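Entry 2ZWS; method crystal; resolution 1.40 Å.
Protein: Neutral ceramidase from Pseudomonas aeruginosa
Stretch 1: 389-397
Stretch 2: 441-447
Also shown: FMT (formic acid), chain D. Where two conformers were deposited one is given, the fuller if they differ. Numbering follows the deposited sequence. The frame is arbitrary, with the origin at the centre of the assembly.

Stretch 1 389-397: TPTVLPIQM
Stretch 2, residues 441-447: YANAYAS

A strand lies against an irregular loop here, and prolines and alanines make many of the close contacts, with Leu393, Gln396 and Asn443 taking part as well. From Val392 onward stretch 1 is an extended strand that runs on past Met397, entered through the loop residues Thr389 to Thr391. Stretch 2 has no regular helix or strand. The two chains run in opposite directions: Pro390 faces Ala446, with CA of Pro390 6.4 Å from CA of Ala446; Leu393 faces Ala444, CA to CA 6.8 Å; and Pro394 faces Asn443, CA to CA 6.4 Å. No clear hydrogen bond crosses between them; most of the contacts involve side chains, and together they bury 324 Å² over both sides.

Asn443 covers the most surface. Its backbone takes a positive phi, 72°, with psi -27°, between extended Ala442 (-115°/133°) and nearly fully stretched Ala444 (-159°/180°). The turn is tight enough for a weak hydrogen bond from N of Ala444 to O of Ala442, 2.9 Å. CA-to-CB of Asn443 points toward the strand, with chi1 at -59° (m), and its CB sits 3.5 Å from CG of Pro394.

Pro394 is the strand's main contributor. With phi -82°, psi 137° and a C-gamma endo pucker, it keeps the extended course while its CA-to-CB bond points toward the loop. CD of Pro394 lies 3.6 Å from CB of Ala444, and its CG is close to that methyl too. Two residues on, CA-to-CB of Gln396 again points toward the loop, with that of Ile395 between them pointing away, as strand alternation requires. Gln396 is stretched out with chi1 and chi2 both t and chi3 at 49°, bringing its OE1 2.9 Å from OD1 of Asn443 as modelled. The Asn443 amide is probably turned over in the model, and turned back it may make this a hydrogen bond; NE2 of Gln396 is satisfied elsewhere in the structure.

Ala446 lies at the other end of the contact. At -132°/50° it aims its methyl toward stretch 1, where CB of Ala446 meets CD1 of Leu393 at 3.7 Å and CG of Pro390 at 4.0 Å. CA-to-CB of Leu393 sets off sideways, but its mt rotamer (chi1 -67°, chi2 171°) carries its tip to the loop, and CD2 of Leu393 reaches CB of Ala444 at 4.2 Å. One leucine thus spans two alanine methyls, and these side chains are all apolar and buried. Pro390, at -66°/159° and also C-gamma endo, brings CG to 3.5 Å from the carbonyl O of Tyr445.

Between the two alanines sits Tyr445 (-137°/121°, chi1 t, chi2 80°), and its CA-to-CB bond points away. The backbone N of Tyr445 instead donates a hydrogen bond to O1 of a formic acid, probably from the crystallisation liquor, at 2.9 Å and 162°. O1 of the formic acid lies 3.6 Å from CB of Ala444.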

ATOM      1  N   THR A 389     -11.930  -6.245  15.294  1.00 15.26           N
ATOM      2  CA  THR A 389     -11.955  -5.201  14.286  1.00 15.19           C
ATOM      3  C   THR A 389     -11.997  -3.844  14.992  1.00 15.13           C
ATOM      4  O   THR A 389     -12.392  -3.760  16.144  1.00 14.37           O
ATOM      5  CB  THR A 389     -13.184  -5.357  13.356  1.00 15.36           C
ATOM      6  OG1 THR A 389     -14.354  -5.683  14.135  1.00 16.50           O
ATOM      7  CG2 THR A 389     -12.944  -6.434  12.310  1.00 15.51           C
ATOM      8  N   PRO A 390     -11.537  -2.768  14.315  1.00 15.25           N
ATOM      9  CA  PRO A 390     -11.532  -1.443  14.974  1.00 14.80           C
ATOM     10  C   PRO A 390     -12.899  -0.855  15.294  1.00 15.42           C
ATOM     11  O   PRO A 390     -13.899  -1.216  14.677  1.00 15.49           O
ATOM     12  CB  PRO A 390     -10.808  -0.530  13.967  1.00 15.14           C
ATOM     13  CG  PRO A 390     -10.776  -1.275  12.681  1.00 14.79           C
ATOM     14  CD  PRO A 390     -10.931  -2.736  12.963  1.00 15.06           C
ATOM     15  N   THR A 391     -12.906   0.074  16.245  1.00 14.56           N
ATOM     16  CA  THR A 391     -14.104   0.782  16.672  1.00 16.27           C
ATOM     17  C   THR A 391     -13.957   2.296  16.611  1.00 15.99           C
ATOM     18  O   THR A 391     -14.953   3.001  16.563  1.00 17.20           O
ATOM     19  CB  THR A 391     -14.491   0.381  18.101  1.00 17.12           C
ATOM     20  OG1 THR A 391     -13.447   0.747  19.007  1.00 18.19           O
ATOM     21  CG2 THR A 391     -14.741  -1.146  18.182  1.00 17.91           C
ATOM     22  N   VAL A 392     -12.712   2.792  16.651  1.00 15.15           N
ATOM     23  CA  VAL A 392     -12.465   4.239  16.664  1.00 13.70           C
ATOM     24  C   VAL A 392     -11.656   4.512  15.411  1.00 13.86           C
ATOM     25  O   VAL A 392     -10.567   3.957  15.258  1.00 14.42           O
ATOM     26  CB  VAL A 392     -11.689   4.689  17.932  1.00 14.54           C
ATOM     27  CG1 VAL A 392     -11.245   6.170  17.811  1.00 13.69           C
ATOM     28  CG2 VAL A 392     -12.513   4.407  19.204  1.00 15.12           C
ATOM     29  N   LEU A 393     -12.205   5.320  14.515  1.00 13.04           N
ATOM     30  CA  LEU A 393     -11.633   5.434  13.168  1.00 12.44           C
ATOM     31  C   LEU A 393     -11.310   6.876  12.792  1.00 12.38           C
ATOM     32  O   LEU A 393     -12.038   7.794  13.176  1.00 13.41           O
ATOM     33  CB  LEU A 393     -12.590   4.821  12.131  1.00 11.98           C
ATOM     34  CG  LEU A 393     -12.767   3.292  12.254  1.00 13.77           C
ATOM     35  CD1 LEU A 393     -13.860   2.870  11.346  1.00 15.58           C
ATOM     36  CD2 LEU A 393     -11.461   2.588  11.903  1.00 15.10           C
ATOM     37  N   PRO A 394     -10.197   7.081  12.064  1.00 12.04           N
ATOM     38  CA  PRO A 394      -9.786   8.421  11.684  1.00 11.94           C
ATOM     39  C   PRO A 394     -10.555   8.898  10.454  1.00 12.20           C
ATOM     40  O   PRO A 394     -10.726   8.134   9.477  1.00 12.15           O
ATOM     41  CB  PRO A 394      -8.304   8.236  11.329  1.00 11.85           C
ATOM     42  CG  PRO A 394      -8.225   6.830  10.748  1.00 11.84           C
ATOM     43  CD  PRO A 394      -9.280   6.038  11.550  1.00 12.61           C
ATOM     44  N   ILE A 395     -10.993  10.159  10.519  1.00 11.27           N
ATOM     45  CA  ILE A 395     -11.586  10.837   9.380  1.00 11.97           C
ATOM     46  C   ILE A 395     -10.720  12.092   9.177  1.00 11.48           C
ATOM     47  O   ILE A 395     -10.439  12.819  10.144  1.00 11.88           O
ATOM     48  CB  ILE A 395     -13.050  11.255   9.684  1.00 11.65           C
ATOM     49  CG1 ILE A 395     -13.962  10.035  10.017  1.00 11.70           C
ATOM     50  CG2 ILE A 395     -13.614  12.121   8.549  1.00 13.63           C
ATOM     51  CD1 ILE A 395     -14.048   9.042   8.884  1.00 15.93           C
ATOM     52  N   GLN A 396     -10.294  12.358   7.939  1.00 10.85           N
ATOM     53  CA  GLN A 396      -9.351  13.425   7.680  1.00 10.77           C
ATOM     54  C   GLN A 396      -9.621  14.036   6.320  1.00 11.22           C
ATOM     55  O   GLN A 396      -9.989  13.325   5.361  1.00 10.96           O
ATOM     56  CB  GLN A 396      -7.938  12.839   7.693  1.00 11.64           C
ATOM     57  CG  GLN A 396      -6.843  13.916   7.618  1.00 10.82           C
ATOM     58  CD  GLN A 396      -5.477  13.294   7.691  1.00 13.23           C
ATOM     59  OE1 GLN A 396      -5.211  12.339   6.973  1.00 13.61           O
ATOM     60  NE2 GLN A 396      -4.604  13.815   8.578  1.00 13.09           N
ATOM     61  N   MET A 397      -9.382  15.347   6.234  1.00 12.22           N
ATOM     62  CA  MET A 397      -9.442  16.071   4.966  0.50 12.01           C
ATOM     63  C   MET A 397      -8.331  17.098   4.920  1.00 12.66           C
ATOM     64  O   MET A 397      -8.065  17.780   5.921  1.00 12.80           O
ATOM     65  CB  MET A 397     -10.771  16.807   4.783  0.50 11.91           C
ATOM     66  CG  MET A 397     -11.994  15.927   4.661  0.50 12.36           C
ATOM     67  SD  MET A 397     -13.550  16.836   4.533  0.50 12.92           S
ATOM     68  CE  MET A 397     -13.235  17.841   3.076  0.50 11.12           C
ATOM     69  N   TYR A 441      -8.258   3.609   1.906  1.00 12.44           N
ATOM     70  CA  TYR A 441      -7.066   2.941   2.457  1.00 11.66           C
ATOM     71  C   TYR A 441      -6.148   3.922   3.196  1.00 11.62           C
ATOM     72  O   TYR A 441      -4.925   3.769   3.164  1.00 12.36           O
ATOM     73  CB  TYR A 441      -6.247   2.233   1.368  1.00 13.38           C
ATOM     74  CG  TYR A 441      -7.077   1.349   0.465  1.00 13.26           C
ATOM     75  CD1 TYR A 441      -7.319   0.019   0.802  1.00 13.11           C
ATOM     76  CD2 TYR A 441      -7.645   1.853  -0.710  1.00 15.04           C
ATOM     77  CE1 TYR A 441      -8.106  -0.813  -0.036  1.00 14.13           C
ATOM     78  CE2 TYR A 441      -8.430   1.056  -1.546  1.00 13.59           C
ATOM     79  CZ  TYR A 441      -8.667  -0.271  -1.197  1.00 14.38           C
ATOM     80  OH  TYR A 441      -9.446  -1.013  -2.035  1.00 14.79           O
ATOM     81  N   ALA A 442      -6.732   4.909   3.875  1.00 10.65           N
ATOM     82  CA  ALA A 442      -5.910   5.922   4.580  1.00 10.62           C
ATOM     83  C   ALA A 442      -6.071   5.875   6.104  1.00 10.15           C
ATOM     84  O   ALA A 442      -7.210   5.807   6.619  1.00 11.47           O
ATOM     85  CB  ALA A 442      -6.236   7.335   4.079  1.00 11.68           C
ATOM     86  N   ASN A 443      -4.931   5.908   6.810  1.00 10.01           N
ATOM     87  CA  ASN A 443      -4.840   6.101   8.258  1.00 10.44           C
ATOM     88  C   ASN A 443      -5.290   4.946   9.158  1.00 10.58           C
ATOM     89  O   ASN A 443      -4.811   4.853  10.293  1.00 10.50           O
ATOM     90  CB  ASN A 443      -5.498   7.411   8.712  1.00 10.78           C
ATOM     91  CG  ASN A 443      -4.886   8.648   8.064  1.00 10.58           C
ATOM     92  OD1 ASN A 443      -5.618   9.613   7.754  1.00 14.86           O
ATOM     93  ND2 ASN A 443      -3.575   8.664   7.914  1.00  9.56           N
ATOM     94  N   ALA A 444      -6.200   4.096   8.683  1.00 10.67           N
ATOM     95  CA  ALA A 444      -6.561   2.846   9.378  1.00 10.72           C
ATOM     96  C   ALA A 444      -7.179   1.940   8.342  1.00 11.75           C
ATOM     97  O   ALA A 444      -7.307   2.333   7.171  1.00 11.74           O
ATOM     98  CB  ALA A 444      -7.527   3.104  10.529  1.00 11.92           C
ATOM     99  N   TYR A 445      -7.575   0.746   8.761  1.00 11.63           N
ATOM    100  CA  TYR A 445      -8.271  -0.145   7.838  1.00 12.55           C
ATOM    101  C   TYR A 445      -9.434  -0.799   8.533  1.00 12.39           C
ATOM    102  O   TYR A 445      -9.261  -1.493   9.528  1.00 13.08           O
ATOM    103  CB  TYR A 445      -7.303  -1.199   7.309  1.00 12.88           C
ATOM    104  CG  TYR A 445      -7.963  -2.106   6.316  1.00 12.82           C
ATOM    105  CD1 TYR A 445      -8.155  -1.716   4.982  1.00 13.25           C
ATOM    106  CD2 TYR A 445      -8.441  -3.350   6.723  1.00 12.79           C
ATOM    107  CE1 TYR A 445      -8.818  -2.575   4.073  1.00 11.16           C
ATOM    108  CE2 TYR A 445      -9.054  -4.209   5.831  1.00 12.42           C
ATOM    109  CZ  TYR A 445      -9.261  -3.821   4.511  1.00 13.07           C
ATOM    110  OH  TYR A 445      -9.883  -4.663   3.634  1.00 13.79           O
ATOM    111  N   ALA A 446     -10.632  -0.578   7.994  1.00 11.60           N
ATOM    112  CA  ALA A 446     -11.853  -1.128   8.600  1.00 12.44           C
ATOM    113  C   ALA A 446     -12.691  -1.786   7.499  1.00 12.60           C
ATOM    114  O   ALA A 446     -13.903  -1.556   7.396  1.00 13.88           O
ATOM    115  CB  ALA A 446     -12.614  -0.017   9.323  1.00 13.73           C
ATOM    116  N   SER A 447     -12.037  -2.634   6.714  1.00 13.02           N
ATOM    117  CA  SER A 447     -12.692  -3.472   5.715  1.00 13.36           C
ATOM    118  C   SER A 447     -13.433  -2.673   4.637  1.00 13.41           C
ATOM    119  O   SER A 447     -12.914  -1.720   4.142  1.00 13.85           O
ATOM    120  CB  SER A 447     -13.552  -4.539   6.425  1.00 13.49           C
ATOM    121  OG  SER A 447     -12.698  -5.397   7.173  1.00 14.37           O
TER
HETATM  122  C   FMT D 649      -6.692  -1.457  11.620  1.00 14.68           C
HETATM  123  O1  FMT D 649      -6.575  -0.268  11.234  1.00 13.16           O
HETATM  124  O2  FMT D 649      -5.854  -2.043  12.342  1.00 13.97           O